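Local coordinates for protein isomaltodextranase (Arthrobacter globiformis, PDB 5AWO) that hydrolyses the alpha-1,6-glucosidic linkages of dextran, removing isomaltose units one after another from the non-reducing ends of the chains, at residues Lys60-Trp65 / Ala346-Gln351; Met318-Phe323 / Ala356-Asn361; Arg412-Thr417 / Ala456-Ala461. One frame throughout, in Å; residues are numbered along the deposited sequence.

Contact 1. Residues Lys60-Trp65 / Ala346-Gln351; sequences KVNIDW and ADTYQQ
Tyr349 meets the helix with two separate parts of itself, its backbone against one aromatic ring and its own ring against a valine. The contact lies at the seam of a TIM barrel, the catalytic fold of glycoside hydrolase family 27: helix 56-68 follows the first barrel strand, 39-42, and Ala346-Gln351 leaves the last, 343-345, which is that strand's neighbour in the sheet. Trp65 carries the backbone half. With CG anti to the backbone N (chi1 162°), its indole reaches across to the loop, and Tyr349 CA sits 3.8 Å from the centroid of the Trp65 six-membered ring, almost straight above it in a CH-pi contact. Tyr349 CB continues over the same indole, 3.7 Å from Trp65 CD2. At the edge, Asp347 O lies 3.3 Å from Trp65 CH2, while its hydrogen bond comes from the indole N-H of Trp41.

The ring half depends on a crowded torsion, chi1 71°, which places Tyr349 CG between its own backbone N and carbonyl carbon. One face then receives Val61 CG1, 3.5 Å from the Tyr349 ring centroid; over the opposite face Gln350 OE1 is centred. The Tyr349 hydroxyl is hydrogen-bonded to Glu58, one turn before Asn62 on the same helix, and the other carboxylate oxygen of Glu58 pairs with Gln350 NE2, so a single side chain steadies both neighbours in the loop.

The loop also braces itself. Thr348 OG1 accepts the N-H of Gln351 at 3.2 Å in an ST motif, and the exchange is returned: Thr348 N donates to Gln351 OE1 at 2.9 Å, nearly straight (163°) but from above the carbonyl plane.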
loop_
_atom_site.group_PDB
_atom_site.type_symbol
_atom_site.label_atom_id
_atom_site.label_comp_id
_atom_site.label_asym_id
_atom_site.label_seq_id
_atom_site.Cartn_x
_atom_site.Cartn_y
_atom_site.Cartn_z
ATOM N N LYS A 60 16.001 5.524 22.626
ATOM C CA LYS A 60 16.786 6.744 22.425
ATOM C C LYS A 60 18.041 6.481 21.581
ATOM O O LYS A 60 18.318 7.220 20.644
ATOM C CB LYS A 60 17.190 7.353 23.779
ATOM C CG LYS A 60 17.907 8.691 23.656
ATOM C CD LYS A 60 18.368 9.194 25.015
ATOM C CE LYS A 60 19.029 10.563 24.919
ATOM N NZ LYS A 60 20.251 10.552 24.065
ATOM N N VAL A 61 18.781 5.435 21.919
ATOM C CA VAL A 61 20.039 5.166 21.222
ATOM C C VAL A 61 19.754 4.816 19.753
ATOM O O VAL A 61 20.442 5.281 18.849
ATOM C CB VAL A 61 20.892 4.118 21.959
ATOM C CG1 VAL A 61 22.159 3.796 21.192
ATOM C CG2 VAL A 61 21.307 4.653 23.336
ATOM N N ASN A 62 18.698 4.050 19.506
ATOM C CA ASN A 62 18.302 3.817 18.108
ATOM C C ASN A 62 17.928 5.084 17.366
ATOM O O ASN A 62 18.346 5.293 16.222
ATOM C CB ASN A 62 17.152 2.810 18.016
ATOM C CG ASN A 62 17.617 1.377 18.200
ATOM O OD1 ASN A 62 17.394 0.729 19.236
ATOM N ND2 ASN A 62 18.319 0.887 17.209
ATOM N N ILE A 63 17.157 5.970 18.012
ATOM C CA ILE A 63 16.803 7.227 17.389
ATOM C C ILE A 63 18.065 8.050 17.037
ATOM O O ILE A 63 18.153 8.626 15.953
ATOM C CB ILE A 63 15.864 8.085 18.264
ATOM C CG1 ILE A 63 14.473 7.432 18.312
ATOM C CG2 ILE A 63 15.791 9.523 17.766
ATOM C CD1 ILE A 63 13.552 8.054 19.334
ATOM N N ASP A 64 18.997 8.123 17.981
ATOM C CA ASP A 64 20.221 8.908 17.755
ATOM C C ASP A 64 21.034 8.323 16.594
ATOM O O ASP A 64 21.567 9.060 15.770
ATOM C CB ASP A 64 21.054 8.992 19.035
ATOM C CG ASP A 64 20.387 9.828 20.127
ATOM O OD1 ASP A 64 19.485 10.610 19.803
ATOM O OD2 ASP A 64 20.805 9.681 21.304
ATOM N N TRP A 65 21.060 6.999 16.511
ATOM C CA TRP A 65 21.706 6.299 15.400
ATOM C C TRP A 65 20.988 6.602 14.087
ATOM O O TRP A 65 21.623 6.926 13.101
ATOM C CB TRP A 65 21.760 4.800 15.690
ATOM C CG TRP A 65 21.991 3.895 14.512
ATOM C CD1 TRP A 65 23.120 3.785 13.744
ATOM C CD2 TRP A 65 21.056 2.962 13.979
ATOM N NE1 TRP A 65 22.944 2.827 12.786
ATOM C CE2 TRP A 65 21.690 2.289 12.922
ATOM C CE3 TRP A 65 19.751 2.590 14.332
ATOM C CZ2 TRP A 65 21.052 1.305 12.184
ATOM C CZ3 TRP A 65 19.122 1.600 13.598
ATOM C CH2 TRP A 65 19.770 0.973 12.535
ATOM N N ALA A 346 14.029 -2.714 10.420
ATOM C CA ALA A 346 13.935 -3.215 11.789
ATOM C C ALA A 346 15.285 -3.581 12.398
ATOM O O ALA A 346 15.341 -3.871 13.589
ATOM C CB ALA A 346 12.966 -4.380 11.912
ATOM N N ASP A 347 16.370 -3.582 11.628
ATOM C CA ASP A 347 17.686 -3.720 12.266
ATOM C C ASP A 347 17.837 -2.634 13.323
ATOM O O ASP A 347 17.570 -1.457 13.054
ATOM C CB ASP A 347 18.802 -3.548 11.238
ATOM C CG ASP A 347 18.722 -4.574 10.139
ATOM O OD1 ASP A 347 17.897 -4.401 9.199
ATOM O OD2 ASP A 347 19.483 -5.561 10.231
ATOM N N THR A 348 18.308 -3.037 14.497
ATOM C CA THR A 348 18.707 -2.084 15.523
ATOM C C THR A 348 20.150 -1.642 15.277
ATOM O O THR A 348 20.852 -2.184 14.415
ATOM C CB THR A 348 18.691 -2.721 16.918
ATOM O OG1 THR A 348 19.702 -3.727 16.948
ATOM C CG2 THR A 348 17.351 -3.352 17.265
ATOM N N TYR A 349 20.623 -0.677 16.069
ATOM C CA TYR A 349 21.999 -0.187 15.979
ATOM C C TYR A 349 22.983 -1.320 16.261
ATOM O O TYR A 349 24.096 -1.316 15.718
ATOM C CB TYR A 349 22.234 1.032 16.901
ATOM C CG TYR A 349 22.250 0.760 18.389
ATOM C CD1 TYR A 349 23.444 0.475 19.060
ATOM C CD2 TYR A 349 21.083 0.843 19.140
ATOM C CE1 TYR A 349 23.443 0.223 20.424
ATOM C CE2 TYR A 349 21.084 0.622 20.499
ATOM C CZ TYR A 349 22.267 0.323 21.138
ATOM O OH TYR A 349 22.253 0.082 22.501
ATOM N N GLN A 350 22.600 -2.307 17.063
ATOM C CA GLN A 350 23.489 -3.458 17.312
ATOM C C GLN A 350 23.488 -4.463 16.179
ATOM O O GLN A 350 24.498 -5.129 15.951
ATOM C CB GLN A 350 23.127 -4.206 18.585
ATOM C CG GLN A 350 23.231 -3.375 19.844
ATOM C CD GLN A 350 21.893 -2.899 20.319
ATOM O OE1 GLN A 350 20.985 -2.633 19.512
ATOM N NE2 GLN A 350 21.736 -2.810 21.633
ATOM N N GLN A 351 22.370 -4.583 15.474
ATOM C CA GLN A 351 22.219 -5.610 14.444
ATOM C C GLN A 351 22.716 -5.167 13.094
ATOM O O GLN A 351 23.040 -6.013 12.255
ATOM C CB GLN A 351 20.744 -5.987 14.294
ATOM C CG GLN A 351 20.165 -6.750 15.458
ATOM C CD GLN A 351 18.637 -6.748 15.480
ATOM O OE1 GLN A 351 17.992 -5.879 14.877
ATOM N NE2 GLN A 351 18.054 -7.721 16.172
#

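Contact 2. Residues Met318-Phe323 / Ala356-Asn361; sequences MRASTF and AWVYTN
Tyr359 and Met318 point at each other tip to tip. With CG anti to its carbonyl carbon, Tyr359 sends its ring straight at the other segment, and Met318, bent at its last torsion (chi3 -76°), brings its sulfur to the ring's edge. The sulfur lies in the plane of the tyrosine ring, Met318 SD being 5.1 Å from the Tyr359 centroid and 86° off the normal, an edge-on Met-aromatic contact. The methyl comes in obliquely, Met318 CE 3.7 Å from Tyr359 CE1. Ala320 is oblique too, its CB 3.9 Å from Tyr359 CZ, and Val358 CG1 covers one face of the ring from within its own segment.

Both segments belong to loops of the TIM barrel, one following strand 312-314 and the other following strand 343-345, and the contact is buried. The phenol tip lies close to Met318, with OH 3.4 Å from Met318 CB; its hydrogen-bond partner is Asp347, whose OD1 also takes the N-H of Ala320. An alanine in place of Tyr359 would probably leave Met318 and Ala320 poorly packed and deprive the Asp347 carboxylate of one hydrogen-bond partner. From Ala320 to Thr322 the loop winds into a 3-10 turn, and Arg319 O, just before it, accepts both the backbone N-H and, on an in-plane lone pair, the hydroxyl of Thr322.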
loop_
_atom_site.group_PDB
_atom_site.type_symbol
_atom_site.label_atom_id
_atom_site.label_comp_id
_atom_site.label_asym_id
_atom_site.label_seq_id
_atom_site.Cartn_x
_atom_site.Cartn_y
_atom_site.Cartn_z
ATOM N N MET A 318 12.000 -5.104 7.214
ATOM C CA MET A 318 13.277 -5.578 6.678
ATOM C C MET A 318 14.261 -5.796 7.830
ATOM O O MET A 318 14.551 -4.878 8.597
ATOM C CB MET A 318 13.841 -4.593 5.654
ATOM C CG MET A 318 12.982 -4.517 4.421
ATOM S SD MET A 318 13.663 -3.483 3.127
ATOM C CE MET A 318 13.308 -1.866 3.796
ATOM N N ARG A 319 14.768 -7.026 7.912
ATOM C CA ARG A 319 15.702 -7.425 8.967
ATOM C C ARG A 319 17.003 -7.880 8.246
ATOM O O ARG A 319 17.228 -9.066 7.957
ATOM C CB ARG A 319 15.110 -8.507 9.848
ATOM C CG ARG A 319 13.788 -8.124 10.530
ATOM C CD ARG A 319 13.416 -9.091 11.664
ATOM N NE ARG A 319 14.398 -8.943 12.713
ATOM C CZ ARG A 319 14.740 -9.861 13.609
ATOM N NH1 ARG A 319 14.082 -11.006 13.748
ATOM N NH2 ARG A 319 15.750 -9.584 14.414
ATOM N N ALA A 320 17.786 -6.903 7.828
ATOM C CA ALA A 320 18.891 -7.202 6.879
ATOM C C ALA A 320 19.856 -8.243 7.411
ATOM O O ALA A 320 20.316 -9.129 6.671
ATOM C CB ALA A 320 19.648 -5.940 6.517
ATOM N N SER A 321 20.189 -8.151 8.688
ATOM C CA SER A 321 21.171 -9.046 9.331
ATOM C C SER A 321 20.689 -10.477 9.462
ATOM O O SER A 321 21.467 -11.382 9.765
ATOM C CB SER A 321 21.512 -8.553 10.735
ATOM O OG SER A 321 20.475 -8.878 11.639
ATOM N N THR A 322 19.392 -10.707 9.258
ATOM C CA THR A 322 18.853 -12.065 9.357
ATOM C C THR A 322 19.021 -12.909 8.099
ATOM O O THR A 322 18.708 -14.095 8.125
ATOM C CB THR A 322 17.365 -12.082 9.748
ATOM O OG1 THR A 322 16.546 -11.568 8.682
ATOM C CG2 THR A 322 17.131 -11.287 11.026
ATOM N N PHE A 323 19.426 -12.283 7.003
ATOM C CA PHE A 323 19.656 -12.979 5.745
ATOM C C PHE A 323 21.066 -13.551 5.688
ATOM O O PHE A 323 21.942 -13.152 6.454
ATOM C CB PHE A 323 19.346 -12.068 4.556
ATOM C CG PHE A 323 17.855 -11.789 4.414
ATOM C CD1 PHE A 323 17.231 -10.786 5.156
ATOM C CD2 PHE A 323 17.079 -12.581 3.598
ATOM C CE1 PHE A 323 15.844 -10.610 5.060
ATOM C CE2 PHE A 323 15.720 -12.391 3.503
ATOM C CZ PHE A 323 15.093 -11.403 4.226
ATOM N N ALA A 356 24.136 -1.148 6.440
ATOM C CA ALA A 356 23.450 0.119 6.122
ATOM C C ALA A 356 23.261 0.356 4.639
ATOM O O ALA A 356 22.237 0.881 4.182
ATOM C CB ALA A 356 24.209 1.302 6.729
ATOM N N TRP A 357 24.267 -0.044 3.859
ATOM C CA TRP A 357 24.218 0.128 2.417
ATOM C C TRP A 357 22.941 -0.419 1.724
ATOM O O TRP A 357 22.509 0.088 0.698
ATOM C CB TRP A 357 25.475 -0.505 1.775
ATOM C CG TRP A 357 25.526 -1.996 2.009
ATOM C CD1 TRP A 357 26.120 -2.654 3.057
ATOM C CD2 TRP A 357 24.924 -3.000 1.200
ATOM N NE1 TRP A 357 25.907 -3.992 2.952
ATOM C CE2 TRP A 357 25.167 -4.240 1.828
ATOM C CE3 TRP A 357 24.176 -2.975 0.018
ATOM C CZ2 TRP A 357 24.725 -5.440 1.286
ATOM C CZ3 TRP A 357 23.716 -4.169 -0.505
ATOM C CH2 TRP A 357 24.001 -5.397 0.140
ATOM N N VAL A 358 22.343 -1.469 2.296
ATOM C CA VAL A 358 21.143 -2.121 1.728
ATOM C C VAL A 358 20.028 -1.087 1.518
ATOM O O VAL A 358 19.265 -1.104 0.537
ATOM C CB VAL A 358 20.609 -3.242 2.705
ATOM C CG1 VAL A 358 19.264 -3.838 2.250
ATOM C CG2 VAL A 358 21.657 -4.358 2.860
ATOM N N TYR A 359 19.967 -0.173 2.473
ATOM C CA TYR A 359 18.847 0.745 2.619
ATOM C C TYR A 359 19.113 2.109 1.978
ATOM O O TYR A 359 18.187 2.916 1.832
ATOM C CB TYR A 359 18.577 0.926 4.095
ATOM C CG TYR A 359 18.192 -0.347 4.797
ATOM C CD1 TYR A 359 17.142 -1.146 4.311
ATOM C CD2 TYR A 359 18.852 -0.783 5.932
ATOM C CE1 TYR A 359 16.751 -2.303 4.955
ATOM C CE2 TYR A 359 18.465 -1.942 6.586
ATOM C CZ TYR A 359 17.425 -2.707 6.089
ATOM O OH TYR A 359 17.026 -3.853 6.750
ATOM N N THR A 360 20.359 2.374 1.599
ATOM C CA THR A 360 20.794 3.732 1.254
ATOM C C THR A 360 21.336 3.867 -0.174
ATOM O O THR A 360 22.102 4.798 -0.465
ATOM C CB THR A 360 21.812 4.245 2.282
ATOM O OG1 THR A 360 22.973 3.399 2.270
ATOM C CG2 THR A 360 21.186 4.289 3.670
ATOM N N ASN A 361 20.946 2.981 -1.083
ATOM C CA ASN A 361 21.260 3.163 -2.500
ATOM C C ASN A 361 20.322 4.239 -3.056
ATOM O O ASN A 361 19.116 4.048 -3.157
ATOM C CB ASN A 361 21.096 1.834 -3.241
ATOM C CG ASN A 361 21.328 1.930 -4.735
ATOM O OD1 ASN A 361 21.068 2.941 -5.373
ATOM N ND2 ASN A 361 21.764 0.844 -5.314
#

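Contact 3. Residues Arg412-Thr417 / Ala456-Ala461; sequences RSDTET and APHASA
Hydrogen bonding across this surface contact is carried by His458. Its NE2 donates to Asp414 OD1 at 2.8 Å along an almost straight line (175°). The acceptor lies in the imidazole plane and offers its anti lone pair, while the carboxylate is turned nearly perpendicular to the ring (88°). The other ring nitrogen, ND1, is hydrogen-bonded to Glu328 of helix 326-339, and Trp275 stacks on the ring; lying between two carboxylates, the imidazole is likely to favour its protonated, cationic form. A second, weak bond runs from His458 N to Ser413 O at 3.4 Å.

These residues sit at one end of the C-terminal beta sandwich, where two loops meet beside the neighbouring strands 405-410 and 460-466. Ala456-Ala459 forms a type II beta turn, closed by Ala459 N to Ala456 O; Pro457 takes its second position, and His458 its third, with the positive phi (71°) which that place requires.

Van der Waals contact centres on Pro457, whose ring is set against a curve of backbone carbonyls. Pro457 CB is 3.3 Å from Ser413 O, and Pro457 CG is 3.4 Å from Thr415 O. The curve is held by bonds inside the loop: Ser413 OG accepts from Thr415 N at 3.1 Å, an ST turn, and from Glu416 N at 2.9 Å, an ST motif.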
loop_
_atom_site.group_PDB
_atom_site.type_symbol
_atom_site.label_atom_id
_atom_site.label_comp_id
_atom_site.label_asym_id
_atom_site.label_seq_id
_atom_site.Cartn_x
_atom_site.Cartn_y
_atom_site.Cartn_z
ATOM N N ARG A 412 13.896 -16.921 -7.342
ATOM C CA ARG A 412 13.540 -17.576 -6.090
ATOM C C ARG A 412 13.994 -19.039 -6.004
ATOM O O ARG A 412 13.763 -19.696 -4.971
ATOM C CB ARG A 412 12.042 -17.431 -5.859
ATOM C CG ARG A 412 11.564 -15.996 -5.731
ATOM C CD ARG A 412 10.055 -15.879 -5.673
ATOM N NE ARG A 412 9.537 -16.500 -4.454
ATOM C CZ ARG A 412 8.347 -17.055 -4.326
ATOM N NH1 ARG A 412 7.457 -17.029 -5.313
ATOM N NH2 ARG A 412 8.066 -17.670 -3.189
ATOM N N SER A 413 14.658 -19.578 -7.034
ATOM C CA SER A 413 15.223 -20.909 -6.906
ATOM C C SER A 413 16.282 -20.911 -5.799
ATOM O O SER A 413 17.065 -19.952 -5.656
ATOM C CB SER A 413 15.893 -21.336 -8.201
ATOM O OG SER A 413 16.525 -22.609 -8.044
ATOM N N ASP A 414 16.357 -22.003 -5.026
ATOM C CA ASP A 414 17.419 -22.136 -4.041
ATOM C C ASP A 414 18.730 -22.665 -4.642
ATOM O O ASP A 414 19.778 -22.568 -4.028
ATOM C CB ASP A 414 16.920 -22.996 -2.879
ATOM C CG ASP A 414 15.531 -22.568 -2.415
ATOM O OD1 ASP A 414 15.325 -21.373 -2.091
ATOM O OD2 ASP A 414 14.608 -23.413 -2.401
ATOM N N THR A 415 18.679 -23.178 -5.856
ATOM C CA THR A 415 19.859 -23.885 -6.400
ATOM C C THR A 415 20.285 -23.474 -7.807
ATOM O O THR A 415 21.497 -23.423 -8.128
ATOM C CB THR A 415 19.558 -25.371 -6.371
ATOM O OG1 THR A 415 19.237 -25.736 -5.033
ATOM C CG2 THR A 415 20.765 -26.212 -6.817
ATOM N N GLU A 416 19.329 -23.153 -8.662
ATOM C CA GLU A 416 19.644 -22.942 -10.056
ATOM C C GLU A 416 19.823 -21.480 -10.384
ATOM O O GLU A 416 19.162 -20.628 -9.808
ATOM C CB GLU A 416 18.521 -23.468 -10.945
ATOM C CG GLU A 416 18.187 -24.930 -10.737
ATOM C CD GLU A 416 19.368 -25.847 -10.916
ATOM O OE1 GLU A 416 20.185 -25.645 -11.846
ATOM O OE2 GLU A 416 19.477 -26.808 -10.135
ATOM N N THR A 417 20.705 -21.203 -11.334
ATOM C CA THR A 417 20.800 -19.896 -11.963
ATOM C C THR A 417 19.749 -19.820 -13.058
ATOM O O THR A 417 19.577 -20.778 -13.822
ATOM C CB THR A 417 22.235 -19.694 -12.492
ATOM O OG1 THR A 417 23.113 -19.655 -11.358
ATOM C CG2 THR A 417 22.359 -18.416 -13.282
ATOM N N ALA A 456 21.740 -15.563 -10.090
ATOM C CA ALA A 456 22.086 -16.579 -9.142
ATOM C C ALA A 456 20.903 -16.870 -8.215
ATOM O O ALA A 456 19.994 -16.045 -8.083
ATOM C CB ALA A 456 23.303 -16.107 -8.343
ATOM N N PRO A 457 20.900 -18.047 -7.584
ATOM C CA PRO A 457 19.846 -18.346 -6.624
ATOM C C PRO A 457 19.676 -17.246 -5.581
ATOM O O PRO A 457 20.644 -16.806 -4.968
ATOM C CB PRO A 457 20.320 -19.650 -5.972
ATOM C CG PRO A 457 21.289 -20.240 -6.911
ATOM C CD PRO A 457 21.881 -19.145 -7.734
ATOM N N HIS A 458 18.433 -16.809 -5.411
ATOM C CA HIS A 458 18.013 -15.756 -4.459
ATOM C C HIS A 458 18.467 -14.358 -4.881
ATOM O O HIS A 458 18.219 -13.416 -4.117
ATOM C CB HIS A 458 18.510 -16.027 -3.037
ATOM C CG HIS A 458 17.962 -17.281 -2.438
ATOM N ND1 HIS A 458 18.213 -17.631 -1.126
ATOM C CD2 HIS A 458 17.194 -18.271 -2.948
ATOM C CE1 HIS A 458 17.611 -18.763 -0.853
ATOM N NE2 HIS A 458 16.974 -19.170 -1.932
ATOM N N ALA A 459 19.089 -14.191 -6.050
ATOM C CA ALA A 459 19.542 -12.871 -6.487
ATOM C C ALA A 459 18.463 -12.169 -7.304
ATOM O O ALA A 459 17.516 -12.810 -7.774
ATOM C CB ALA A 459 20.788 -13.009 -7.337
ATOM N N SER A 460 18.674 -10.874 -7.514
ATOM C CA SER A 460 17.728 -10.069 -8.241
ATOM C C SER A 460 18.459 -8.921 -8.939
ATOM O O SER A 460 19.658 -8.704 -8.706
ATOM C CB SER A 460 16.654 -9.536 -7.296
ATOM O OG SER A 460 17.225 -8.777 -6.255
ATOM N N ALA A 461 17.720 -8.208 -9.782
ATOM C CA ALA A 461 18.222 -7.029 -10.449
ATOM C C ALA A 461 17.085 -6.027 -10.565
ATOM O O ALA A 461 15.926 -6.426 -10.695
ATOM C CB ALA A 461 18.747 -7.365 -11.816
#

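In the fold
Contacts 1 and 2 form one continuous region of the TIM barrel, their centres 13 Å apart and their segments alternating along the chain. Both draw on the long connection between strand 343-345 and helix 362-370, and Asp347 of contact 1 joins them: its OD1 lies 2.7 Å from Tyr359 OH, tying together the loops that follow the seventh and eighth strands. Contact 3 comes later in sequence, in the C-terminal beta sandwich, with its centre 18 Å from that of contact 2 and 31 Å from that of contact 1. Helix 326-339 bridges the two domains, packing on Met318 and Phe323 of contact 2 and hydrogen-bonding His458 of contact 3.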